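PDB 5K3H: acyl-coenzyme A oxidase acox-1.1 from Caenorhabditis elegans, which catalyses the FAD-dependent first step of peroxisomal beta-oxidation, desaturating acyl-CoA chains to (2E)-enoyl-CoA with oxygen as electron acceptor and hydrogen peroxide as by-product. Local coordinates for residues P465-A468 / Y469-A472; T477-I480 / D481-N485; G486-T489 / E490-T494; D565-H568 / L569-Y573; D577-T580 / Y581-D585. All coordinates share one frame; numbering follows the deposited sequence.

In the fold
All five contacts are local turns of one continuous chain, met in series without nesting or crossing. Contacts 1 and 2 shape the long connection between helix 437-456 and helix 489-515, the first as a 3-10 turn and the second as a tight reversal. Contact 3 then starts helix 489-515 and touches contact 2 through Ile480 and Tyr491. It also meets contact 4, in the middle of helix 557-577, where Ile488 packs on Leu567 and His568. Contact 5 comes just after it along the chain, forming the short helix 579-584 at the dimer interface. Together they tie the loop 457-488 to helices 489-515, 557-577 and 590-616 in the C-terminal helical part of the oxidase.

Contact 1 (P465-A468 / Y469-A472); sequences PLVA and YLGA
Tyr469 begins the second half of a 3-10 turn, and its ring swings back to set one edge against the carbonyl of Leu466, with CE1 3.6 Å from Leu466 O. Its CG sits between the backbone N and the carbonyl carbon (chi1 78°), which carries the ring back along the chain it has just left. Leu470 CG lies 4.1 Å above the plane of that ring, displaced toward its rim. The backbone N of Tyr469 donates a hydrogen bond to a water 3.3 Å away, which in turn donates to Pro465 O, while the tyrosine hydroxyl reaches His538 on helix 520-553. Ala534, an ATP-binding residue, is about 7 Å from the tyrosine side chain. At Leu470 the turn closes: its N donates to Val467 O at 3.0 Å, coming from well above the carbonyl plane, as expected of an i to i+3 bond. The leucine end meets the valine three residues back, CD1 to Val467 CG2 3.5 Å, and both side chains touch Ser451 of helix 437-456, fixing the turn on that helix. Gly471 repeats the pattern one residue on, with Gly471 N 2.8 Å from Ala468 O.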
loop_
_atom_site.group_PDB
_atom_site.type_symbol
_atom_site.label_atom_id
_atom_site.label_comp_id
_atom_site.label_asym_id
_atom_site.label_seq_id
_atom_site.Cartn_x
_atom_site.Cartn_y
_atom_site.Cartn_z
ATOM N N PRO B 465 24.284 -20.707 -17.556
ATOM C CA PRO B 465 24.497 -21.119 -16.153
ATOM C C PRO B 465 23.352 -20.776 -15.212
ATOM O O PRO B 465 23.056 -21.558 -14.302
ATOM C CB PRO B 465 25.792 -20.384 -15.769
ATOM C CG PRO B 465 25.930 -19.273 -16.746
ATOM C CD PRO B 465 25.318 -19.771 -18.025
ATOM N N LEU B 466 22.694 -19.633 -15.396
ATOM C CA LEU B 466 21.597 -19.242 -14.517
ATOM C C LEU B 466 20.339 -20.074 -14.760
ATOM O O LEU B 466 19.376 -19.995 -13.986
ATOM C CB LEU B 466 21.319 -17.757 -14.703
ATOM C CG LEU B 466 22.515 -16.854 -14.379
ATOM C CD1 LEU B 466 22.198 -15.383 -14.607
ATOM C CD2 LEU B 466 22.966 -17.103 -12.950
ATOM N N VAL B 467 20.329 -20.896 -15.807
ATOM C CA VAL B 467 19.135 -21.635 -16.192
ATOM C C VAL B 467 19.412 -23.126 -16.343
ATOM O O VAL B 467 18.493 -23.898 -16.651
ATOM C CB VAL B 467 18.533 -21.019 -17.484
ATOM C CG1 VAL B 467 19.039 -21.613 -18.755
ATOM C CG2 VAL B 467 17.050 -20.932 -17.407
ATOM N N ALA B 468 20.642 -23.560 -16.026
ATOM C CA ALA B 468 21.052 -24.959 -16.145
ATOM C C ALA B 468 20.244 -25.870 -15.251
ATOM O O ALA B 468 20.046 -27.038 -15.586
ATOM C CB ALA B 468 22.522 -25.112 -15.777
ATOM N N TYR B 469 19.825 -25.374 -14.085
ATOM C CA TYR B 469 19.014 -26.175 -13.181
ATOM C C TYR B 469 17.762 -26.692 -13.876
ATOM O O TYR B 469 17.125 -27.626 -13.370
ATOM C CB TYR B 469 18.653 -25.353 -11.938
ATOM C CG TYR B 469 17.540 -24.346 -12.134
ATOM C CD1 TYR B 469 17.788 -23.110 -12.700
ATOM C CD2 TYR B 469 16.236 -24.633 -11.719
ATOM C CE1 TYR B 469 16.762 -22.192 -12.880
ATOM C CE2 TYR B 469 15.210 -23.725 -11.889
ATOM C CZ TYR B 469 15.476 -22.509 -12.471
ATOM O OH TYR B 469 14.469 -21.584 -12.640
ATOM N N LEU B 470 17.353 -26.055 -14.986
ATOM C CA LEU B 470 16.182 -26.528 -15.714
ATOM C C LEU B 470 16.450 -27.871 -16.382
ATOM O O LEU B 470 15.506 -28.633 -16.642
ATOM C CB LEU B 470 15.717 -25.495 -16.749
ATOM C CG LEU B 470 15.047 -24.233 -16.204
ATOM C CD1 LEU B 470 14.563 -23.377 -17.357
ATOM C CD2 LEU B 470 13.900 -24.594 -15.232
ATOM N N GLY B 471 17.711 -28.170 -16.695
ATOM C CA GLY B 471 18.061 -29.447 -17.277
ATOM C C GLY B 471 18.544 -30.509 -16.303
ATOM O O GLY B 471 18.862 -31.621 -16.733
ATOM N N ALA B 472 18.607 -30.205 -15.007
ATOM C CA ALA B 472 19.106 -31.129 -14.001
ATOM C C ALA B 472 18.013 -32.070 -13.506
ATOM O O ALA B 472 16.820 -31.783 -13.603
ATOM C CB ALA B 472 19.711 -30.360 -12.825
HETATM O O HOH W 1 21.465 -22.837 -12.865
#

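Contact 2 (T477-I480 / D481-N485); sequences TSLI and DRVPN
Thr477 and Arg482 meet at about a right angle, the threonine hydroxyl lying at the edge of the guanidinium and in its plane, with OG1 2.8 Å from NH1 of Arg482. The hydroxyl is placed there by a chi1 of 60°, which puts OG1 between the backbone N and the carbonyl carbon; it also makes a weak bond to Ser478 O. The carbonyl of Ser478 is passed by the aliphatic part of the arginine, CD of Arg482 coming within 3.4 Å of Ser478 O, and the chain bends at chi3 (88°) to carry the guanidinium round toward Thr477. Ser478 OG points into the protein instead, where it bonds to Thr494 OG1 of helix 489-515 and takes a weak bond from Ile480 N. Leu479 supplies the carbonyl that closes the turn: Arg482 N donates to Leu479 O at 3.3 Å, from well above the carbonyl plane. Beside this bond the leucine lies against Val483, CB to CB 4.2 Å. Ile480 buries its side chain against Tyr491 and Tyr595, while its carbonyl, like that of Ser478, accepts from NE2 of Gln592 on helix 590-616. Asp481 takes the next place, with phi 68° and its carboxylate turned outward. A bond from the fourth residue to the first, extended angles at Ile480 and positive phi at Asp481 make Leu479-Arg482 a type II beta turn, which reverses the chain shortly before helix 489-515 begins.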
loop_
_atom_site.group_PDB
_atom_site.type_symbol
_atom_site.label_atom_id
_atom_site.label_comp_id
_atom_site.label_asym_id
_atom_site.label_seq_id
_atom_site.Cartn_x
_atom_site.Cartn_y
_atom_site.Cartn_z
ATOM N N THR B 477 12.410 -36.834 -3.532
ATOM C CA THR B 477 11.766 -35.920 -2.597
ATOM C C THR B 477 12.767 -34.865 -2.158
ATOM O O THR B 477 13.971 -34.962 -2.419
ATOM C CB THR B 477 11.276 -36.631 -1.331
ATOM O OG1 THR B 477 12.409 -37.231 -0.671
ATOM C CG2 THR B 477 10.239 -37.702 -1.663
ATOM N N SER B 478 12.275 -33.916 -1.381
ATOM C CA SER B 478 13.163 -32.957 -0.753
ATOM C C SER B 478 13.867 -33.654 0.400
ATOM O O SER B 478 13.302 -34.548 1.037
ATOM C CB SER B 478 12.382 -31.739 -0.247
ATOM O OG SER B 478 13.243 -30.821 0.420
ATOM N N LEU B 479 15.117 -33.273 0.650
ATOM C CA LEU B 479 15.876 -33.896 1.727
ATOM C C LEU B 479 15.976 -32.972 2.935
ATOM O O LEU B 479 16.869 -33.124 3.772
ATOM C CB LEU B 479 17.264 -34.331 1.226
ATOM C CG LEU B 479 17.334 -35.424 0.134
ATOM C CD1 LEU B 479 18.747 -35.723 -0.338
ATOM C CD2 LEU B 479 16.701 -36.717 0.627
ATOM N N ILE B 480 15.044 -32.032 3.052
ATOM C CA ILE B 480 14.992 -31.172 4.221
ATOM C C ILE B 480 14.531 -32.011 5.408
ATOM O O ILE B 480 13.482 -32.670 5.354
ATOM C CB ILE B 480 14.053 -29.982 3.957
ATOM C CG1 ILE B 480 14.689 -29.003 2.965
ATOM C CG2 ILE B 480 13.664 -29.282 5.249
ATOM C CD1 ILE B 480 13.729 -27.897 2.538
ATOM N N ASP B 481 15.319 -31.999 6.482
ATOM C CA ASP B 481 15.036 -32.743 7.708
ATOM C C ASP B 481 15.132 -34.250 7.484
ATOM O O ASP B 481 14.459 -35.034 8.166
ATOM C CB ASP B 481 13.659 -32.387 8.301
ATOM C CG ASP B 481 13.473 -32.928 9.733
ATOM O OD1 ASP B 481 14.486 -32.970 10.469
ATOM O OD2 ASP B 481 12.339 -33.335 10.119
ATOM N N ARG B 482 15.913 -34.671 6.492
ATOM C CA ARG B 482 16.116 -36.078 6.202
ATOM C C ARG B 482 17.579 -36.415 6.096
ATOM O O ARG B 482 17.927 -37.593 5.999
ATOM C CB ARG B 482 15.427 -36.474 4.893
ATOM C CG ARG B 482 13.986 -36.103 4.846
ATOM C CD ARG B 482 13.349 -36.748 3.672
ATOM N NE ARG B 482 12.847 -38.087 3.978
ATOM C CZ ARG B 482 12.308 -38.897 3.068
ATOM N NH1 ARG B 482 12.211 -38.508 1.801
ATOM N NH2 ARG B 482 11.870 -40.099 3.421
ATOM N N VAL B 483 18.441 -35.420 6.119
ATOM C CA VAL B 483 19.831 -35.592 5.758
ATOM C C VAL B 483 20.594 -34.548 6.560
ATOM O O VAL B 483 20.162 -33.387 6.624
ATOM C CB VAL B 483 19.984 -35.428 4.240
ATOM C CG1 VAL B 483 20.883 -34.236 3.883
ATOM C CG2 VAL B 483 20.402 -36.744 3.597
ATOM N N PRO B 484 21.692 -34.913 7.224
ATOM C CA PRO B 484 22.477 -33.912 7.958
ATOM C C PRO B 484 23.220 -33.010 6.985
ATOM O O PRO B 484 23.854 -33.478 6.035
ATOM C CB PRO B 484 23.435 -34.752 8.803
ATOM C CG PRO B 484 23.501 -36.074 8.127
ATOM C CD PRO B 484 22.206 -36.280 7.400
ATOM N N ASN B 485 23.125 -31.707 7.209
ATOM C CA ASN B 485 23.727 -30.807 6.238
ATOM C C ASN B 485 24.390 -29.620 6.930
ATOM O O ASN B 485 25.540 -29.275 6.613
ATOM C CB ASN B 485 22.665 -30.341 5.228
ATOM C CG ASN B 485 23.278 -29.716 3.979
ATOM O OD1 ASN B 485 23.487 -28.482 3.907
ATOM N ND2 ASN B 485 23.574 -30.567 2.981
#

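Contact 3 (G486-T489 / E490-T494); sequences GGIT and EYIKT
Ile488 O is gripped by two backbone donors, Ile492 N at 3.1 Å and, weakly and at a poor angle, Tyr491 N at 2.7 Å. The first is a regular i to i+4 bond, its N-H...O angle 160°, and the next residue continues the pattern with Lys493 N on Thr489 O at 2.9 Å. One residue further, Glu490 O takes both Thr494 N and the hydroxyl Thr494 OG1 (2.7 Å), reached from opposite faces of the carbonyl plane, so that the threonine side chain doubles the helical bond. Apolar contact runs beneath this ladder. Ile488 CG2 stands anti to the backbone N (chi1 -73° for CG1), which brings it to Ile492 CG1 at 3.7 Å, the two isoleucines crossing at about a right angle. The same methyl is 4.1 Å from Tyr491 CB, and the tyrosine ring holds its edge toward Ile488 O. On the outer side, Lys493 lays its CG 3.3 Å from Thr489 O and makes a salt bridge with Glu475. With Ile488 at the N-cap position and Ile492 facing Glu545 and Ala548, this is the first turn of helix 489-515, packed on its neighbours in the C-terminal helical domain of the acyl-CoA oxidases.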
loop_
_atom_site.group_PDB
_atom_site.type_symbol
_atom_site.label_atom_id
_atom_site.label_comp_id
_atom_site.label_asym_id
_atom_site.label_seq_id
_atom_site.Cartn_x
_atom_site.Cartn_y
_atom_site.Cartn_z
ATOM N N GLY B 486 23.672 -28.988 7.868
ATOM C CA GLY B 486 24.200 -27.841 8.585
ATOM C C GLY B 486 24.416 -26.605 7.739
ATOM O O GLY B 486 24.993 -25.624 8.235
ATOM N N GLY B 487 23.997 -26.640 6.470
ATOM C CA GLY B 487 23.940 -25.491 5.594
ATOM C C GLY B 487 22.529 -25.253 5.086
ATOM O O GLY B 487 21.557 -25.381 5.835
ATOM N N ILE B 488 22.412 -24.991 3.782
ATOM C CA ILE B 488 21.163 -24.597 3.138
ATOM C C ILE B 488 20.881 -25.375 1.855
ATOM O O ILE B 488 19.778 -25.268 1.300
ATOM C CB ILE B 488 21.212 -23.067 2.878
ATOM C CG1 ILE B 488 21.044 -22.309 4.200
ATOM C CG2 ILE B 488 20.230 -22.541 1.830
ATOM C CD1 ILE B 488 19.733 -22.634 4.892
ATOM N N THR B 489 21.810 -26.232 1.415
ATOM C CA THR B 489 21.722 -26.776 0.066
ATOM C C THR B 489 20.478 -27.617 -0.145
ATOM O O THR B 489 19.976 -27.676 -1.270
ATOM C CB THR B 489 22.986 -27.582 -0.272
ATOM O OG1 THR B 489 23.021 -28.792 0.490
ATOM C CG2 THR B 489 24.241 -26.761 0.059
ATOM N N GLU B 490 19.912 -28.221 0.900
ATOM C CA GLU B 490 18.651 -28.912 0.650
ATOM C C GLU B 490 17.513 -27.935 0.349
ATOM O O GLU B 490 16.630 -28.255 -0.460
ATOM C CB GLU B 490 18.291 -29.843 1.805
ATOM C CG GLU B 490 19.343 -30.926 2.082
ATOM C CD GLU B 490 19.806 -31.654 0.819
ATOM O OE1 GLU B 490 20.986 -32.026 0.771
ATOM O OE2 GLU B 490 19.002 -31.872 -0.122
ATOM N N TYR B 491 17.531 -26.732 0.947
ATOM C CA TYR B 491 16.545 -25.702 0.601
ATOM C C TYR B 491 16.759 -25.183 -0.819
ATOM O O TYR B 491 15.798 -24.949 -1.556
ATOM C CB TYR B 491 16.608 -24.537 1.599
ATOM C CG TYR B 491 16.040 -24.847 2.958
ATOM C CD1 TYR B 491 16.823 -25.453 3.929
ATOM C CD2 TYR B 491 14.721 -24.540 3.268
ATOM C CE1 TYR B 491 16.299 -25.770 5.196
ATOM C CE2 TYR B 491 14.179 -24.839 4.525
ATOM C CZ TYR B 491 14.974 -25.454 5.497
ATOM O OH TYR B 491 14.454 -25.744 6.750
ATOM N N ILE B 492 18.010 -24.931 -1.192
ATOM C CA ILE B 492 18.295 -24.472 -2.547
ATOM C C ILE B 492 17.826 -25.511 -3.563
ATOM O O ILE B 492 17.123 -25.186 -4.530
ATOM C CB ILE B 492 19.790 -24.132 -2.685
ATOM C CG1 ILE B 492 20.109 -22.896 -1.822
ATOM C CG2 ILE B 492 20.131 -23.813 -4.111
ATOM C CD1 ILE B 492 21.566 -22.445 -1.839
ATOM N N LYS B 493 18.145 -26.789 -3.326
ATOM C CA LYS B 493 17.689 -27.829 -4.253
ATOM C C LYS B 493 16.173 -27.930 -4.308
ATOM O O LYS B 493 15.618 -28.301 -5.345
ATOM C CB LYS B 493 18.271 -29.198 -3.887
ATOM C CG LYS B 493 19.758 -29.307 -4.111
ATOM C CD LYS B 493 20.164 -30.763 -4.141
ATOM C CE LYS B 493 19.794 -31.470 -2.843
ATOM N NZ LYS B 493 19.567 -32.947 -3.020
ATOM N N THR B 494 15.490 -27.624 -3.203
ATOM C CA THR B 494 14.028 -27.660 -3.183
ATOM C C THR B 494 13.434 -26.494 -3.978
ATOM O O THR B 494 12.474 -26.686 -4.734
ATOM C CB THR B 494 13.551 -27.671 -1.728
ATOM O OG1 THR B 494 14.078 -28.837 -1.088
ATOM C CG2 THR B 494 12.040 -27.703 -1.615
#

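Contact 4 (D565-H568 / L569-Y573); sequences DLLH and LHVNY
The carboxamide of Asn572 meets the carbonyl of His568, one N-H of ND2 going to His568 O at 2.8 Å with the acceptor tilted 19° out of the amide plane. CG of Asn572 is anti to the carbonyl carbon and beside the backbone N (chi1 -78°), which folds the amide back along the helix onto a carbonyl that the backbone N of Asn572 reaches only weakly. The other end of the amide, OD1, is bound by Tyr491 OH, so both ends are occupied in a buried position. The imidazole of His568 lies nearly parallel to the ring of Tyr603, their planes about 15° apart. Its two nitrogens meet carbonyls, ND1 that of Ser564 one turn earlier and NE2 that of Gly487, which would be consistent with a doubly protonated, positively charged ring. A third flat group, the ring of Tyr573, meets His342, an FAD-binding residue, at a steep inclination. The remaining bonds are those of a regular helix: Leu569 N to Asp565 O at 3.1 Å, His570 N to Leu566 O at 2.9 Å and Val571 N to Leu567 O at 2.9 Å. Along one side Leu567 CD1 meets Val571 CG1 at 3.9 Å, and both residues touch Ile488. Val571 CG2 lies 3.4 Å from His568 O, an i to i+3 contact. The backbone bonds, the Asn572-His568 pair and the Leu567-Val571 pair are the i to i+4 contacts of helix 557-577, a buried member of the C-terminal helical bundle that packs between helices 338-367, 520-553 and 590-616.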
loop_
_atom_site.group_PDB
_atom_site.type_symbol
_atom_site.label_atom_id
_atom_site.label_comp_id
_atom_site.label_asym_id
_atom_site.label_seq_id
_atom_site.Cartn_x
_atom_site.Cartn_y
_atom_site.Cartn_z
ATOM N N ASP B 565 22.065 -16.892 10.370
ATOM C CA ASP B 565 20.763 -16.903 11.033
ATOM C C ASP B 565 19.718 -16.228 10.168
ATOM O O ASP B 565 18.598 -16.723 10.036
ATOM C CB ASP B 565 20.816 -16.189 12.383
ATOM C CG ASP B 565 21.658 -16.912 13.389
ATOM O OD1 ASP B 565 21.989 -18.091 13.143
ATOM O OD2 ASP B 565 21.943 -16.312 14.456
ATOM N N LEU B 566 20.060 -15.061 9.606
ATOM C CA LEU B 566 19.142 -14.368 8.704
ATOM C C LEU B 566 18.792 -15.246 7.525
ATOM O O LEU B 566 17.613 -15.358 7.159
ATOM C CB LEU B 566 19.761 -13.067 8.170
ATOM C CG LEU B 566 19.221 -11.724 8.638
ATOM C CD1 LEU B 566 19.545 -10.615 7.656
ATOM C CD2 LEU B 566 17.745 -11.825 8.863
ATOM N N LEU B 567 19.809 -15.898 6.937
ATOM C CA LEU B 567 19.593 -16.724 5.751
ATOM C C LEU B 567 18.666 -17.893 6.046
ATOM O O LEU B 567 17.789 -18.218 5.232
ATOM C CB LEU B 567 20.926 -17.251 5.230
ATOM C CG LEU B 567 20.767 -18.319 4.142
ATOM C CD1 LEU B 567 20.167 -17.796 2.826
ATOM C CD2 LEU B 567 22.095 -18.991 3.922
ATOM N N HIS B 568 18.832 -18.522 7.217
ATOM C CA HIS B 568 17.978 -19.648 7.583
ATOM C C HIS B 568 16.547 -19.209 7.797
ATOM O O HIS B 568 15.621 -19.973 7.502
ATOM C CB HIS B 568 18.487 -20.348 8.839
ATOM C CG HIS B 568 19.520 -21.384 8.566
ATOM N ND1 HIS B 568 20.870 -21.097 8.510
ATOM C CD2 HIS B 568 19.394 -22.694 8.249
ATOM C CE1 HIS B 568 21.534 -22.200 8.215
ATOM N NE2 HIS B 568 20.661 -23.181 8.046
ATOM N N LEU B 569 16.342 -18.010 8.352
ATOM C CA LEU B 569 14.992 -17.447 8.414
ATOM C C LEU B 569 14.416 -17.250 7.015
ATOM O O LEU B 569 13.272 -17.638 6.732
ATOM C CB LEU B 569 15.015 -16.112 9.156
ATOM C CG LEU B 569 13.689 -15.350 9.283
ATOM C CD1 LEU B 569 12.631 -16.184 10.032
ATOM C CD2 LEU B 569 13.909 -14.018 9.962
ATOM N N HIS B 570 15.222 -16.667 6.120
ATOM C CA HIS B 570 14.790 -16.388 4.756
ATOM C C HIS B 570 14.326 -17.657 4.048
ATOM O O HIS B 570 13.216 -17.706 3.500
ATOM C CB HIS B 570 15.943 -15.707 4.000
ATOM C CG HIS B 570 15.586 -15.207 2.629
ATOM N ND1 HIS B 570 14.628 -14.242 2.408
ATOM C CD2 HIS B 570 16.095 -15.514 1.410
ATOM C CE1 HIS B 570 14.541 -13.996 1.113
ATOM N NE2 HIS B 570 15.424 -14.751 0.486
ATOM N N VAL B 571 15.165 -18.695 4.020
ATOM C CA VAL B 571 14.793 -19.862 3.222
ATOM C C VAL B 571 13.556 -20.549 3.801
ATOM O O VAL B 571 12.705 -21.034 3.049
ATOM C CB VAL B 571 15.983 -20.833 3.077
ATOM C CG1 VAL B 571 17.106 -20.191 2.277
ATOM C CG2 VAL B 571 16.496 -21.278 4.458
ATOM N N ASN B 572 13.378 -20.531 5.126
ATOM C CA ASN B 572 12.172 -21.139 5.695
ATOM C C ASN B 572 10.926 -20.291 5.460
ATOM O O ASN B 572 9.851 -20.834 5.174
ATOM C CB ASN B 572 12.354 -21.414 7.184
ATOM C CG ASN B 572 13.178 -22.644 7.429
ATOM O OD1 ASN B 572 12.703 -23.764 7.211
ATOM N ND2 ASN B 572 14.406 -22.461 7.923
ATOM N N TYR B 573 11.035 -18.965 5.610
ATOM C CA TYR B 573 9.895 -18.100 5.323
ATOM C C TYR B 573 9.503 -18.173 3.852
ATOM O O TYR B 573 8.322 -18.314 3.514
ATOM C CB TYR B 573 10.231 -16.670 5.706
ATOM C CG TYR B 573 9.071 -15.729 5.565
ATOM C CD1 TYR B 573 8.159 -15.572 6.607
ATOM C CD2 TYR B 573 8.862 -15.018 4.397
ATOM C CE1 TYR B 573 7.089 -14.710 6.496
ATOM C CE2 TYR B 573 7.789 -14.155 4.281
ATOM C CZ TYR B 573 6.917 -14.007 5.338
ATOM O OH TYR B 573 5.850 -13.155 5.239
#

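Contact 5 (D577-T580 / Y581-D585); sequences DVAT and YALED
The backbone breaks at Val578 (phi -113°, psi 33°), the first residue past helix 557-577, and restarts as a tight mix of i+3 and i+4 bonds, with Leu583 N on Ala579 O at 3.0 Å, nearly along the C=O axis. Weak bonds join Tyr581 N to Val578 O and Glu584 N to Thr580 O. The side chain of Tyr581 is turned back over this kink: its CG is anti to the carbonyl carbon (chi1 -56°), and CD2 comes 4.0 Å from Val578 CB, with Val578 O at the ring edge. Both residues pack on Ile498 of helix 489-515. The result is the short helix 579-584, whose Tyr581 belongs to an ATP site shared between the two subunits; Arg533, another residue of that site, is about 3 Å from the tyrosine side chain. On a different side Leu583 leans along the carbonyl of Ala579, CG to Ala579 O 3.4 Å, and both residues touch Leu593. Thr580 faces the dimer interface, where its OG1 is hydrogen-bonded to the same atom of Thr580 of the second subunit. Glu584 sets CB 3.5 Å from Thr580 O and runs extended beyond CG to a carboxylate held from two chains: OE1 pairs with Arg501, and OE2 with Arg597 of the second subunit.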
loop_
_atom_site.group_PDB
_atom_site.type_symbol
_atom_site.label_atom_id
_atom_site.label_comp_id
_atom_site.label_asym_id
_atom_site.label_seq_id
_atom_site.Cartn_x
_atom_site.Cartn_y
_atom_site.Cartn_z
ATOM N N ASP B 577 6.172 -19.788 2.069
ATOM C CA ASP B 577 5.382 -18.909 1.215
ATOM C C ASP B 577 4.957 -19.572 -0.082
ATOM O O ASP B 577 3.875 -19.266 -0.593
ATOM C CB ASP B 577 6.180 -17.653 0.884
ATOM C CG ASP B 577 5.323 -16.564 0.262
ATOM O OD1 ASP B 577 4.151 -16.459 0.671
ATOM O OD2 ASP B 577 5.810 -15.831 -0.640
ATOM N N VAL B 578 5.788 -20.457 -0.640
ATOM C CA VAL B 578 5.502 -21.104 -1.922
ATOM C C VAL B 578 5.260 -22.605 -1.721
ATOM O O VAL B 578 5.606 -23.430 -2.581
ATOM C CB VAL B 578 6.641 -20.835 -2.922
ATOM C CG1 VAL B 578 6.808 -19.340 -3.119
ATOM C CG2 VAL B 578 7.955 -21.469 -2.458
ATOM N N ALA B 579 4.671 -22.953 -0.564
ATOM C CA ALA B 579 4.540 -24.342 -0.136
ATOM C C ALA B 579 3.695 -25.175 -1.094
ATOM O O ALA B 579 3.966 -26.369 -1.287
ATOM C CB ALA B 579 3.953 -24.389 1.275
ATOM N N THR B 580 2.647 -24.579 -1.676
ATOM C CA THR B 580 1.795 -25.300 -2.623
ATOM C C THR B 580 2.602 -25.979 -3.728
ATOM O O THR B 580 2.394 -27.157 -4.031
ATOM C CB THR B 580 0.760 -24.343 -3.216
ATOM O OG1 THR B 580 -0.190 -24.000 -2.199
ATOM C CG2 THR B 580 0.027 -24.970 -4.404
ATOM N N TYR B 581 3.545 -25.260 -4.336
ATOM C CA TYR B 581 4.335 -25.856 -5.411
ATOM C C TYR B 581 5.173 -27.040 -4.917
ATOM O O TYR B 581 5.479 -27.954 -5.693
ATOM C CB TYR B 581 5.222 -24.777 -6.046
ATOM C CG TYR B 581 4.436 -23.595 -6.544
ATOM C CD1 TYR B 581 3.740 -23.663 -7.736
ATOM C CD2 TYR B 581 4.370 -22.417 -5.808
ATOM C CE1 TYR B 581 2.993 -22.597 -8.193
ATOM C CE2 TYR B 581 3.628 -21.320 -6.260
ATOM C CZ TYR B 581 2.934 -21.417 -7.465
ATOM O OH TYR B 581 2.174 -20.351 -7.952
ATOM N N ALA B 582 5.591 -27.027 -3.644
ATOM C CA ALA B 582 6.395 -28.128 -3.108
ATOM C C ALA B 582 5.537 -29.346 -2.792
ATOM O O ALA B 582 5.984 -30.488 -2.958
ATOM C CB ALA B 582 7.157 -27.671 -1.859
ATOM N N LEU B 583 4.304 -29.112 -2.335
ATOM C CA LEU B 583 3.411 -30.187 -1.945
ATOM C C LEU B 583 2.729 -30.837 -3.141
ATOM O O LEU B 583 2.354 -32.014 -3.062
ATOM C CB LEU B 583 2.340 -29.641 -0.990
ATOM C CG LEU B 583 2.748 -29.089 0.392
ATOM C CD1 LEU B 583 1.653 -28.203 0.945
ATOM C CD2 LEU B 583 3.036 -30.218 1.382
ATOM N N GLU B 584 2.569 -30.116 -4.256
ATOM C CA GLU B 584 1.621 -30.572 -5.269
ATOM C C GLU B 584 2.010 -31.923 -5.848
ATOM O O GLU B 584 1.153 -32.795 -6.038
ATOM C CB GLU B 584 1.479 -29.560 -6.396
ATOM C CG GLU B 584 0.024 -29.279 -6.699
ATOM C CD GLU B 584 -0.156 -28.429 -7.949
ATOM O OE1 GLU B 584 0.607 -27.423 -8.098
ATOM O OE2 GLU B 584 -1.024 -28.817 -8.793
ATOM N N ASP B 585 3.288 -32.116 -6.136
ATOM C CA ASP B 585 3.754 -33.373 -6.685
ATOM C C ASP B 585 4.275 -34.333 -5.612
ATOM O O ASP B 585 4.931 -35.322 -5.951
ATOM C CB ASP B 585 4.867 -33.100 -7.684
ATOM C CG ASP B 585 6.036 -32.380 -7.054
ATOM O OD1 ASP B 585 5.889 -31.861 -5.935
ATOM O OD2 ASP B 585 7.127 -32.362 -7.656
#